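Local atomic coordinates of chlorella virus DNA ligase-adenylate (Chlorella virus, PDB entry 1FVI), a protein that probably seals nicks in duplex DNA with ATP as energy source, by way of the covalent enzyme-adenylate intermediate captured here. Residues 163-168 with 181-186; 22-27 with 134-139; 61-66 with 94-99. The protein carries 1 engineered substitution. One frame throughout, in Å; residues are numbered along the deposited sequence.

Contact 1. Residues 163-168 with 181-186. With AMP (adenosine monophosphate), chain C; SO4 (sulfate ion), chain B.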
loop_
_atom_site.group_PDB
_atom_site.type_symbol
_atom_site.label_atom_id
_atom_site.label_comp_id
_atom_site.label_asym_id
_atom_site.label_seq_id
_atom_site.Cartn_x
_atom_site.Cartn_y
_atom_site.Cartn_z
ATOM N N MET A 163 -0.533 4.522 6.590
ATOM C CA MET A 163 -1.211 4.131 7.825
ATOM C C MET A 163 -0.212 4.294 8.969
ATOM O O MET A 163 0.887 3.746 8.918
ATOM C CB MET A 163 -1.719 2.687 7.742
ATOM C CG MET A 163 -2.696 2.451 6.590
ATOM S SD MET A 163 -4.176 3.472 6.627
ATOM C CE MET A 163 -5.036 2.817 8.086
ATOM N N ILE A 164 -0.613 5.059 9.984
ATOM C CA ILE A 164 0.206 5.370 11.165
ATOM C C ILE A 164 -0.246 4.669 12.469
ATOM O O ILE A 164 -1.434 4.663 12.819
ATOM C CB ILE A 164 0.199 6.900 11.424
ATOM C CG1 ILE A 164 0.638 7.645 10.160
ATOM C CG2 ILE A 164 1.136 7.243 12.571
ATOM C CD1 ILE A 164 0.255 9.102 10.134
ATOM N N ARG A 165 0.725 4.132 13.206
ATOM C CA ARG A 165 0.440 3.455 14.465
ATOM C C ARG A 165 1.441 3.769 15.568
ATOM O O ARG A 165 2.654 3.861 15.326
ATOM C CB ARG A 165 0.438 1.933 14.280
ATOM C CG ARG A 165 -0.573 1.376 13.296
ATOM C CD ARG A 165 -1.128 0.062 13.808
ATOM N NE ARG A 165 -1.512 -0.853 12.737
ATOM C CZ ARG A 165 -2.116 -2.028 12.933
ATOM N NH1 ARG A 165 -2.432 -2.437 14.159
ATOM N NH2 ARG A 165 -2.329 -2.843 11.910
ATOM N N LYS A 166 0.937 3.939 16.791
ATOM C CA LYS A 166 1.839 4.134 17.922
ATOM C C LYS A 166 2.331 2.705 18.265
ATOM O O LYS A 166 1.608 1.722 18.077
ATOM C CB LYS A 166 1.145 4.842 19.103
ATOM C CG LYS A 166 0.102 4.059 19.845
ATOM C CD LYS A 166 -0.607 4.992 20.824
ATOM C CE LYS A 166 -1.377 4.229 21.901
ATOM N NZ LYS A 166 -2.234 5.117 22.762
ATOM N N PRO A 167 3.608 2.571 18.642
ATOM C CA PRO A 167 4.262 1.309 18.991
ATOM C C PRO A 167 3.551 0.492 20.054
ATOM O O PRO A 167 3.452 -0.730 19.953
ATOM C CB PRO A 167 5.620 1.771 19.497
ATOM C CG PRO A 167 5.865 3.008 18.732
ATOM C CD PRO A 167 4.547 3.697 18.775
ATOM N N ASP A 168 3.066 1.181 21.078
ATOM C CA ASP A 168 2.390 0.548 22.198
ATOM C C ASP A 168 0.896 0.322 22.020
ATOM O O ASP A 168 0.232 -0.169 22.931
ATOM C CB ASP A 168 2.657 1.337 23.487
ATOM C CG ASP A 168 2.155 2.766 23.416
ATOM O OD1 ASP A 168 2.373 3.426 22.374
ATOM O OD2 ASP A 168 1.549 3.233 24.410
ATOM N N GLY A 181 -4.299 7.568 18.771
ATOM C CA GLY A 181 -3.183 7.369 17.865
ATOM C C GLY A 181 -2.828 5.903 17.671
ATOM O O GLY A 181 -1.662 5.585 17.436
ATOM N N ILE A 182 -3.830 5.018 17.738
ATOM C CA ILE A 182 -3.601 3.574 17.594
ATOM C C ILE A 182 -3.462 3.216 16.131
ATOM O O ILE A 182 -2.544 2.491 15.739
ATOM C CB ILE A 182 -4.759 2.744 18.253
ATOM C CG1 ILE A 182 -4.745 2.921 19.777
ATOM C CG2 ILE A 182 -4.646 1.262 17.914
ATOM C CD1 ILE A 182 -5.988 2.382 20.438
ATOM N N LEU A 183 -4.354 3.766 15.321
ATOM C CA LEU A 183 -4.335 3.523 13.882
ATOM C C LEU A 183 -4.879 4.770 13.226
ATOM O O LEU A 183 -6.012 5.161 13.492
ATOM C CB LEU A 183 -5.205 2.312 13.514
ATOM C CG LEU A 183 -4.854 1.433 12.307
ATOM C CD1 LEU A 183 -6.085 1.289 11.434
ATOM C CD2 LEU A 183 -3.596 1.928 11.516
ATOM N N LEU A 184 -4.058 5.387 12.375
ATOM C CA LEU A 184 -4.429 6.612 11.675
ATOM C C LEU A 184 -4.151 6.529 10.176
ATOM O O LEU A 184 -3.156 5.945 9.743
ATOM C CB LEU A 184 -3.651 7.817 12.244
ATOM C CG LEU A 184 -3.572 8.084 13.758
ATOM C CD1 LEU A 184 -2.647 9.272 13.993
ATOM C CD2 LEU A 184 -4.947 8.342 14.361
ATOM N N LYS A 185 -5.046 7.103 9.379
ATOM C CA LYS A 185 -4.846 7.121 7.939
ATOM C C LYS A 185 -4.465 8.528 7.481
ATOM O O LYS A 185 -5.027 9.537 7.933
ATOM C CB LYS A 185 -6.034 6.528 7.159
ATOM C CG LYS A 185 -7.413 6.973 7.526
ATOM C CD LYS A 185 -8.428 6.074 6.835
ATOM C CE LYS A 185 -9.821 6.653 6.873
ATOM N NZ LYS A 185 -10.767 5.869 6.032
ATOM N N MET A 186 -3.457 8.573 6.622
ATOM C CA MET A 186 -2.924 9.822 6.131
ATOM C C MET A 186 -2.791 9.916 4.621
ATOM O O MET A 186 -2.200 9.067 3.978
ATOM C CB MET A 186 -1.559 10.067 6.771
ATOM C CG MET A 186 -0.809 11.240 6.179
ATOM S SD MET A 186 0.806 11.463 6.874
ATOM C CE MET A 186 1.736 10.648 5.713
HETATM P P AMP C . -8.840 4.631 3.033
HETATM O O1P AMP C . -9.625 5.752 3.546
HETATM O O3P AMP C . -9.876 4.043 1.989
HETATM O "O5'" AMP C . -8.770 3.533 4.060
HETATM C "C5'" AMP C . -8.155 2.200 3.702
HETATM C "C4'" AMP C . -8.748 1.047 4.481
HETATM O "O4'" AMP C . -7.820 -0.034 4.360
HETATM C "C3'" AMP C . -8.906 1.329 5.994
HETATM O "O3'" AMP C . -10.088 0.778 6.575
HETATM C "C2'" AMP C . -7.741 0.646 6.625
HETATM O "O2'" AMP C . -8.087 0.187 7.927
HETATM C "C1'" AMP C . -7.345 -0.449 5.618
HETATM N N9 AMP C . -5.903 -0.583 5.539
HETATM C C8 AMP C . -5.188 -0.579 4.362
HETATM N N7 AMP C . -3.915 -0.712 4.602
HETATM C C5 AMP C . -3.754 -0.810 5.976
HETATM C C6 AMP C . -2.637 -0.964 6.811
HETATM N N6 AMP C . -1.373 -1.049 6.333
HETATM N N1 AMP C . -2.883 -1.020 8.133
HETATM C C2 AMP C . -4.113 -0.934 8.588
HETATM N N3 AMP C . -5.260 -0.787 7.919
HETATM C C4 AMP C . -5.044 -0.726 6.573
HETATM S S SO4 B . -12.839 2.968 6.360
HETATM O O1 SO4 B . -14.028 2.591 7.117
HETATM O O2 SO4 B . -11.815 3.595 7.263
HETATM O O3 SO4 B . -13.159 3.960 5.211
HETATM O O4 SO4 B . -12.257 1.735 5.674
HETATM O O HOH W 1 -1.016 1.150 17.451
#
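Two antiparallel strands close into a compact pair beside the adenylate and loosen toward their far end. The tight part is centred on Ile164 and Leu184, which exchange both backbone bonds: Ile164 N reaches Leu184 O at 2.7 Å, almost straight at 173° about the hydrogen, while Leu184 N gives its own to Ile164 O at 2.8 Å. Each donor lies in the plane of the carbonyl it meets. Beneath this pair the two side chains press together at their CB atoms, and Ile164 CD1 crosses obliquely onto Met186 CB. Met163 and Lys185 occupy the other face of the sheet, side by side and pointing the same way. Bends at chi2 and chi3 curl the methionine back over its neighbour, so that its CG lies over a face of adenine, 3.4 Å from AMP C6, its SD rests 3.6 Å from Lys185 CB, and its CE touches Leu183 CD2 at 3.8 Å. Arg165 lays CG and CD along Ile182 O, with Leu183 CG over one face of its guanidinium group, whose NH1 forms a salt bridge with Asp98.

Toward Gly181 the fit slackens. Lys166 N makes a weak bond to Gly181 O, bent to 134°, and a water bridges Lys166 O and Ile182 O by donating to both. The Lys166 chain runs out past Gly181 O to end on Glu180 O.

Lys185 leaves the sheet as an extended chain whose NZ donates to AMP O1P at 2.7 Å and to O2 of a sulfate, probably from the crystallisation liquor, at 2.8 Å. The AMP phosphate by itself would favour a protonated amine that offsets its charge, consistent with a motif V lysine of the nucleotidyl transferases.

Contact 2. Residues 22-27 with 134-139. With AMP (adenosine monophosphate), chain C.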
loop_
_atom_site.group_PDB
_atom_site.type_symbol
_atom_site.label_atom_id
_atom_site.label_comp_id
_atom_site.label_asym_id
_atom_site.label_seq_id
_atom_site.Cartn_x
_atom_site.Cartn_y
_atom_site.Cartn_z
ATOM N N LEU A 22 5.135 4.228 13.884
ATOM C CA LEU A 22 5.329 3.113 12.966
ATOM C C LEU A 22 4.377 3.150 11.767
ATOM O O LEU A 22 3.171 2.959 11.905
ATOM C CB LEU A 22 5.189 1.793 13.732
ATOM C CG LEU A 22 6.241 1.616 14.837
ATOM C CD1 LEU A 22 5.937 0.378 15.686
ATOM C CD2 LEU A 22 7.625 1.502 14.207
ATOM N N ALA A 23 4.934 3.313 10.572
ATOM C CA ALA A 23 4.098 3.424 9.380
ATOM C C ALA A 23 4.108 2.262 8.399
ATOM O O ALA A 23 5.077 1.517 8.303
ATOM C CB ALA A 23 4.426 4.735 8.643
ATOM N N THR A 24 2.993 2.103 7.693
ATOM C CA THR A 24 2.848 1.073 6.674
ATOM C C THR A 24 2.063 1.720 5.534
ATOM O O THR A 24 1.543 2.830 5.688
ATOM C CB THR A 24 2.111 -0.211 7.189
ATOM O OG1 THR A 24 0.875 0.147 7.816
ATOM C CG2 THR A 24 3.003 -1.023 8.157
ATOM N N PRO A 25 2.041 1.078 4.351
ATOM C CA PRO A 25 1.312 1.636 3.211
ATOM C C PRO A 25 -0.186 1.407 3.258
ATOM O O PRO A 25 -0.653 0.344 3.673
ATOM C CB PRO A 25 1.939 0.919 2.025
ATOM C CG PRO A 25 2.253 -0.417 2.586
ATOM C CD PRO A 25 2.850 -0.081 3.933
ATOM N N LYS A 26 -0.937 2.435 2.876
ATOM C CA LYS A 26 -2.388 2.332 2.834
ATOM C C LYS A 26 -2.739 1.485 1.593
ATOM O O LYS A 26 -2.543 1.904 0.449
ATOM C CB LYS A 26 -3.019 3.728 2.752
ATOM C CG LYS A 26 -4.534 3.809 2.983
ATOM C CD LYS A 26 -4.962 5.271 2.979
ATOM C CE LYS A 26 -6.402 5.502 3.454
ATOM N NZ LYS A 26 -7.461 4.890 2.585
ATOM N N ILE A 27 -3.194 0.259 1.836
ATOM C CA ILE A 27 -3.560 -0.657 0.763
ATOM C C ILE A 27 -5.041 -0.560 0.348
ATOM O O ILE A 27 -5.961 -0.479 1.191
ATOM C CB ILE A 27 -3.234 -2.137 1.168
ATOM C CG1 ILE A 27 -1.756 -2.275 1.503
ATOM C CG2 ILE A 27 -3.627 -3.120 0.061
ATOM C CD1 ILE A 27 -1.486 -3.340 2.515
ATOM N N ILE A 134 2.663 -11.336 1.988
ATOM C CA ILE A 134 3.551 -10.195 2.153
ATOM C C ILE A 134 3.481 -9.595 3.548
ATOM O O ILE A 134 2.494 -8.961 3.907
ATOM C CB ILE A 134 3.246 -9.091 1.115
ATOM C CG1 ILE A 134 3.394 -9.648 -0.309
ATOM C CG2 ILE A 134 4.191 -7.922 1.326
ATOM C CD1 ILE A 134 2.974 -8.686 -1.388
ATOM N N PRO A 135 4.516 -9.831 4.370
ATOM C CA PRO A 135 4.555 -9.297 5.734
ATOM C C PRO A 135 4.724 -7.772 5.687
ATOM O O PRO A 135 5.674 -7.260 5.093
ATOM C CB PRO A 135 5.806 -9.964 6.332
ATOM C CG PRO A 135 5.996 -11.203 5.501
ATOM C CD PRO A 135 5.674 -10.708 4.118
ATOM N N LEU A 136 3.768 -7.054 6.259
ATOM C CA LEU A 136 3.843 -5.607 6.299
ATOM C C LEU A 136 4.486 -5.190 7.607
ATOM O O LEU A 136 3.798 -4.955 8.595
ATOM C CB LEU A 136 2.456 -4.978 6.205
ATOM C CG LEU A 136 1.882 -4.485 4.873
ATOM C CD1 LEU A 136 0.874 -3.385 5.189
ATOM C CD2 LEU A 136 2.972 -3.938 3.951
ATOM N N ILE A 137 5.813 -5.189 7.631
ATOM C CA ILE A 137 6.567 -4.773 8.810
ATOM C C ILE A 137 6.659 -3.231 8.740
ATOM O O ILE A 137 7.043 -2.668 7.705
ATOM C CB ILE A 137 7.927 -5.466 8.802
ATOM C CG1 ILE A 137 7.684 -6.981 8.946
ATOM C CG2 ILE A 137 8.832 -4.891 9.896
ATOM C CD1 ILE A 137 8.853 -7.855 8.603
ATOM N N PRO A 138 6.259 -2.525 9.817
ATOM C CA PRO A 138 6.304 -1.058 9.799
ATOM C C PRO A 138 7.665 -0.384 9.761
ATOM O O PRO A 138 8.685 -0.970 10.128
ATOM C CB PRO A 138 5.530 -0.677 11.053
ATOM C CG PRO A 138 5.903 -1.802 12.004
ATOM C CD PRO A 138 5.793 -3.026 11.122
ATOM N N VAL A 139 7.644 0.863 9.299
ATOM C CA VAL A 139 8.822 1.709 9.194
ATOM C C VAL A 139 8.748 2.672 10.368
ATOM O O VAL A 139 7.675 3.158 10.678
ATOM C CB VAL A 139 8.767 2.570 7.903
ATOM C CG1 VAL A 139 9.892 3.590 7.895
ATOM C CG2 VAL A 139 8.852 1.690 6.679
HETATM P P AMP C . -8.840 4.631 3.033
HETATM O O1P AMP C . -9.625 5.752 3.546
HETATM O O3P AMP C . -9.876 4.043 1.989
HETATM O "O5'" AMP C . -8.770 3.533 4.060
HETATM C "C5'" AMP C . -8.155 2.200 3.702
HETATM C "C4'" AMP C . -8.748 1.047 4.481
HETATM O "O4'" AMP C . -7.820 -0.034 4.360
HETATM C "C3'" AMP C . -8.906 1.329 5.994
HETATM O "O3'" AMP C . -10.088 0.778 6.575
HETATM C "C2'" AMP C . -7.741 0.646 6.625
HETATM O "O2'" AMP C . -8.087 0.187 7.927
HETATM C "C1'" AMP C . -7.345 -0.449 5.618
HETATM N N9 AMP C . -5.903 -0.583 5.539
HETATM C C8 AMP C . -5.188 -0.579 4.362
HETATM N N7 AMP C . -3.915 -0.712 4.602
HETATM C C5 AMP C . -3.754 -0.810 5.976
HETATM C C6 AMP C . -2.637 -0.964 6.811
HETATM N N6 AMP C . -1.373 -1.049 6.333
HETATM N N1 AMP C . -2.883 -1.020 8.133
HETATM C C2 AMP C . -4.113 -0.934 8.588
HETATM N N3 AMP C . -5.260 -0.787 7.919
HETATM C C4 AMP C . -5.044 -0.726 6.573
#
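A covalent bond from protein to nucleotide sets this contact apart: Lys26 NZ is joined to AMP P at 1.5 Å, the phosphoramidate of the enzyme-adenylate. The lysine leaves the backbone with CG anti to N and stays extended until its last torsion, where a turn (chi4 -64°) swings NZ onto the phosphorus. Lys26 itself points away from residues 134-139, which instead support the residues on either side of it.

That support begins with one antiparallel hydrogen-bonded pair. Ala23 N donates to Val139 O at 2.7 Å and Val139 N to Ala23 O at 2.8 Å, both bonds lying in the acceptor carbonyl plane and both 166° at the hydrogen. Next to this pair Leu22 CB meets Pro138 CB, and Thr24 CG2 lies alongside the same proline. With CG2 placed there, Thr24 OG1 falls in the crowded position between N and the carbonyl carbon (chi1 52°), from which it accepts a hydrogen bond from AMP N6 at 2.9 Å. Pro25 O takes a second bond from AMP N6, at 3.1 Å, so two acceptors grip the exocyclic amine. Ile27 N completes this enzyme's recognition of adenine by donating to AMP N7 at 3.0 Å.

Leu136 packs beside that amine. Its CD1 comes within 3.4 Å of AMP N6 and meets Ile27 CD1 tip to tip at 3.6 Å, while its CD2 reaches Pro25 CG in the same end-on manner. One forked side chain thus touches Pro25, Ile27 and the adenine amine at once.

A lysine that carries the nucleotide, set at the end of a strand in the adenylation domain, marks the first signature motif of the covalent nucleotidyl transferases, the superfamily to which ATP-dependent DNA ligases belong.

Contact 3. Residues 61-66 with 94-99. With AMP (adenosine monophosphate), chain C.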
loop_
_atom_site.group_PDB
_atom_site.type_symbol
_atom_site.label_atom_id
_atom_site.label_comp_id
_atom_site.label_asym_id
_atom_site.label_seq_id
_atom_site.Cartn_x
_atom_site.Cartn_y
_atom_site.Cartn_z
ATOM N N GLU A 61 -4.023 -18.344 13.270
ATOM C CA GLU A 61 -5.239 -17.770 13.828
ATOM C C GLU A 61 -4.922 -16.372 14.403
ATOM O O GLU A 61 -3.909 -16.188 15.082
ATOM C CB GLU A 61 -5.751 -18.720 14.924
ATOM C CG GLU A 61 -6.921 -18.201 15.735
ATOM C CD GLU A 61 -8.239 -18.208 14.986
ATOM O OE1 GLU A 61 -8.298 -18.739 13.853
ATOM O OE2 GLU A 61 -9.225 -17.687 15.555
ATOM N N GLY A 62 -5.760 -15.383 14.103
ATOM C CA GLY A 62 -5.514 -14.039 14.607
ATOM C C GLY A 62 -4.820 -13.097 13.627
ATOM O O GLY A 62 -4.504 -11.946 13.960
ATOM N N SER A 63 -4.584 -13.583 12.413
ATOM C CA SER A 63 -3.963 -12.771 11.374
ATOM C C SER A 63 -4.895 -11.684 10.846
ATOM O O SER A 63 -6.096 -11.915 10.660
ATOM C CB SER A 63 -3.526 -13.641 10.207
ATOM O OG SER A 63 -2.385 -14.370 10.569
ATOM N N ASP A 64 -4.324 -10.504 10.604
ATOM C CA ASP A 64 -5.067 -9.376 10.067
ATOM C C ASP A 64 -4.312 -8.817 8.847
ATOM O O ASP A 64 -3.072 -8.754 8.847
ATOM C CB ASP A 64 -5.262 -8.304 11.136
ATOM C CG ASP A 64 -6.318 -7.296 10.752
ATOM O OD1 ASP A 64 -6.938 -7.451 9.665
ATOM O OD2 ASP A 64 -6.528 -6.353 11.550
ATOM N N GLY A 65 -5.060 -8.439 7.808
ATOM C CA GLY A 65 -4.420 -7.940 6.601
ATOM C C GLY A 65 -5.332 -7.588 5.443
ATOM O O GLY A 65 -6.544 -7.409 5.605
ATOM N N GLU A 66 -4.730 -7.463 4.265
ATOM C CA GLU A 66 -5.451 -7.081 3.053
ATOM C C GLU A 66 -5.198 -8.005 1.876
ATOM O O GLU A 66 -4.044 -8.298 1.516
ATOM C CB GLU A 66 -5.023 -5.663 2.613
ATOM C CG GLU A 66 -5.415 -4.506 3.541
ATOM C CD GLU A 66 -6.797 -3.975 3.277
ATOM O OE1 GLU A 66 -7.336 -3.308 4.166
ATOM O OE2 GLU A 66 -7.342 -4.185 2.182
ATOM N N TYR A 94 -1.567 -11.277 -0.173
ATOM C CA TYR A 94 -2.170 -10.987 1.113
ATOM C C TYR A 94 -1.134 -10.230 1.920
ATOM O O TYR A 94 -0.077 -10.777 2.262
ATOM C CB TYR A 94 -2.598 -12.259 1.844
ATOM C CG TYR A 94 -3.206 -11.969 3.195
ATOM C CD1 TYR A 94 -4.544 -11.593 3.316
ATOM C CD2 TYR A 94 -2.444 -12.085 4.360
ATOM C CE1 TYR A 94 -5.116 -11.343 4.571
ATOM C CE2 TYR A 94 -3.003 -11.838 5.624
ATOM C CZ TYR A 94 -4.334 -11.476 5.714
ATOM O OH TYR A 94 -4.886 -11.290 6.949
ATOM N N TYR A 95 -1.398 -8.941 2.128
ATOM C CA TYR A 95 -0.511 -8.093 2.910
ATOM C C TYR A 95 -0.920 -8.316 4.366
ATOM O O TYR A 95 -2.007 -7.898 4.787
ATOM C CB TYR A 95 -0.703 -6.625 2.521
ATOM C CG TYR A 95 -0.247 -6.269 1.114
ATOM C CD1 TYR A 95 -1.136 -6.322 0.040
ATOM C CD2 TYR A 95 1.067 -5.842 0.866
ATOM C CE1 TYR A 95 -0.735 -5.953 -1.253
ATOM C CE2 TYR A 95 1.478 -5.468 -0.418
ATOM C CZ TYR A 95 0.566 -5.527 -1.470
ATOM O OH TYR A 95 0.942 -5.146 -2.739
ATOM N N TRP A 96 -0.061 -9.015 5.102
ATOM C CA TRP A 96 -0.303 -9.366 6.501
ATOM C C TRP A 96 0.277 -8.297 7.389
ATOM O O TRP A 96 1.489 -8.227 7.560
ATOM C CB TRP A 96 0.366 -10.714 6.770
ATOM C CG TRP A 96 0.120 -11.354 8.122
ATOM C CD1 TRP A 96 -0.819 -11.007 9.045
ATOM C CD2 TRP A 96 0.880 -12.431 8.702
ATOM N NE1 TRP A 96 -0.683 -11.791 10.170
ATOM C CE2 TRP A 96 0.351 -12.670 9.988
ATOM C CE3 TRP A 96 1.965 -13.210 8.258
ATOM C CZ2 TRP A 96 0.869 -13.652 10.847
ATOM C CZ3 TRP A 96 2.480 -14.191 9.111
ATOM C CH2 TRP A 96 1.926 -14.397 10.395
ATOM N N PHE A 97 -0.583 -7.456 7.954
ATOM C CA PHE A 97 -0.099 -6.367 8.793
ATOM C C PHE A 97 -0.272 -6.470 10.310
ATOM O O PHE A 97 0.285 -5.646 11.047
ATOM C CB PHE A 97 -0.595 -5.010 8.267
ATOM C CG PHE A 97 -2.089 -4.906 8.116
ATOM C CD1 PHE A 97 -2.936 -4.999 9.237
ATOM C CD2 PHE A 97 -2.645 -4.599 6.878
ATOM C CE1 PHE A 97 -4.312 -4.777 9.127
ATOM C CE2 PHE A 97 -4.025 -4.371 6.745
ATOM C CZ PHE A 97 -4.865 -4.458 7.870
ATOM N N ASP A 98 -1.044 -7.456 10.777
ATOM C CA ASP A 98 -1.237 -7.638 12.209
ATOM C C ASP A 98 -1.462 -9.099 12.573
ATOM O O ASP A 98 -1.826 -9.912 11.728
ATOM C CB ASP A 98 -2.368 -6.751 12.750
ATOM C CG ASP A 98 -2.097 -6.252 14.165
ATOM O OD1 ASP A 98 -1.149 -6.738 14.823
ATOM O OD2 ASP A 98 -2.843 -5.363 14.628
ATOM N N TYR A 99 -1.254 -9.400 13.850
ATOM C CA TYR A 99 -1.358 -10.752 14.393
ATOM C C TYR A 99 -1.702 -10.667 15.870
ATOM O O TYR A 99 -0.842 -10.293 16.677
ATOM C CB TYR A 99 0.016 -11.429 14.273
ATOM C CG TYR A 99 0.071 -12.881 14.690
ATOM C CD1 TYR A 99 -1.075 -13.684 14.662
ATOM C CD2 TYR A 99 1.289 -13.477 15.023
ATOM C CE1 TYR A 99 -1.008 -15.043 14.943
ATOM C CE2 TYR A 99 1.369 -14.837 15.303
ATOM C CZ TYR A 99 0.215 -15.612 15.256
ATOM O OH TYR A 99 0.287 -16.964 15.489
HETATM P P AMP C . -8.840 4.631 3.033
HETATM O O1P AMP C . -9.625 5.752 3.546
HETATM O O3P AMP C . -9.876 4.043 1.989
HETATM O "O5'" AMP C . -8.770 3.533 4.060
HETATM C "C5'" AMP C . -8.155 2.200 3.702
HETATM C "C4'" AMP C . -8.748 1.047 4.481
HETATM O "O4'" AMP C . -7.820 -0.034 4.360
HETATM C "C3'" AMP C . -8.906 1.329 5.994
HETATM O "O3'" AMP C . -10.088 0.778 6.575
HETATM C "C2'" AMP C . -7.741 0.646 6.625
HETATM O "O2'" AMP C . -8.087 0.187 7.927
HETATM C "C1'" AMP C . -7.345 -0.449 5.618
HETATM N N9 AMP C . -5.903 -0.583 5.539
HETATM C C8 AMP C . -5.188 -0.579 4.362
HETATM N N7 AMP C . -3.915 -0.712 4.602
HETATM C C5 AMP C . -3.754 -0.810 5.976
HETATM C C6 AMP C . -2.637 -0.964 6.811
HETATM N N6 AMP C . -1.373 -1.049 6.333
HETATM N N1 AMP C . -2.883 -1.020 8.133
HETATM C C2 AMP C . -4.113 -0.934 8.588
HETATM N N3 AMP C . -5.260 -0.787 7.919
HETATM C C4 AMP C . -5.044 -0.726 6.573
HETATM O O HOH W 2 -4.850 -4.547 12.606
#
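Phe97 forms one wall of the adenine pocket, and its route there begins at a kink in the strand. Asp64 O accepts from two successive residues, Phe97 N at 2.9 Å in the carbonyl plane and Asp98 N at 3.1 Å from above it: a classic beta bulge, after which Gly65 pairs with Trp96 and the backbone bonds resume at Glu66 and Tyr95. From the bulge Phe97 CB starts out 3.8 Å from Leu136 CD1, and a chi1 of 55° puts CG in the crowded position between the backbone N and the carbonyl carbon. CD1 has Asp64 O over one ring face, and CE1 touches Asp64 CG at 3.6 Å. CD2 approaches AMP C6, over the opposite face, at 3.6 Å, and CE2 has Glu66 CG at the ring edge, 3.5 Å away. At the tip, CZ meets AMP C2 at 3.7 Å. Both faces of the ring are covered: Gly65 CA makes a CH-pi contact 3.7 Å from its centroid, and adenine lies over the opposite face.

Beyond the ring, Glu66 bends at chi2 to bring OE1 beside the ribose. Asp64 and Asp98 share a bridging water; Asp64 is also held by Tyr171 OH and by a salt bridge to Arg31, and Asp98 by one to Arg111, which probably keeps both carboxylates ionised.

Strand 63-68 runs between strand 30-34 and strand 92-99, strand 131-135 flanks the latter, and helix 108-121 packs against Trp96 and Tyr99.

Overall arrangement
All three contacts surround one AMP inside the ligase adenylation domain. Contact 2 is about 11 Å, centre to centre, from each of the others, which lie about 16 Å apart. Its strand 21-25 neighbours strand 162-165 of contact 1 in one mixed sheet, whereas residues 134-135 end a strand beside 92-99 of contact 3 in a second sheet; residues 136-139 thus cross from sheet to sheet. Along the chain, contact 3 is nested within the loop closed by contact 2, and contact 1 follows both. Adenine is sandwiched between Met163 of contact 1 and Phe97 of contact 3, while contact 2 reads its edge and carries the covalent link.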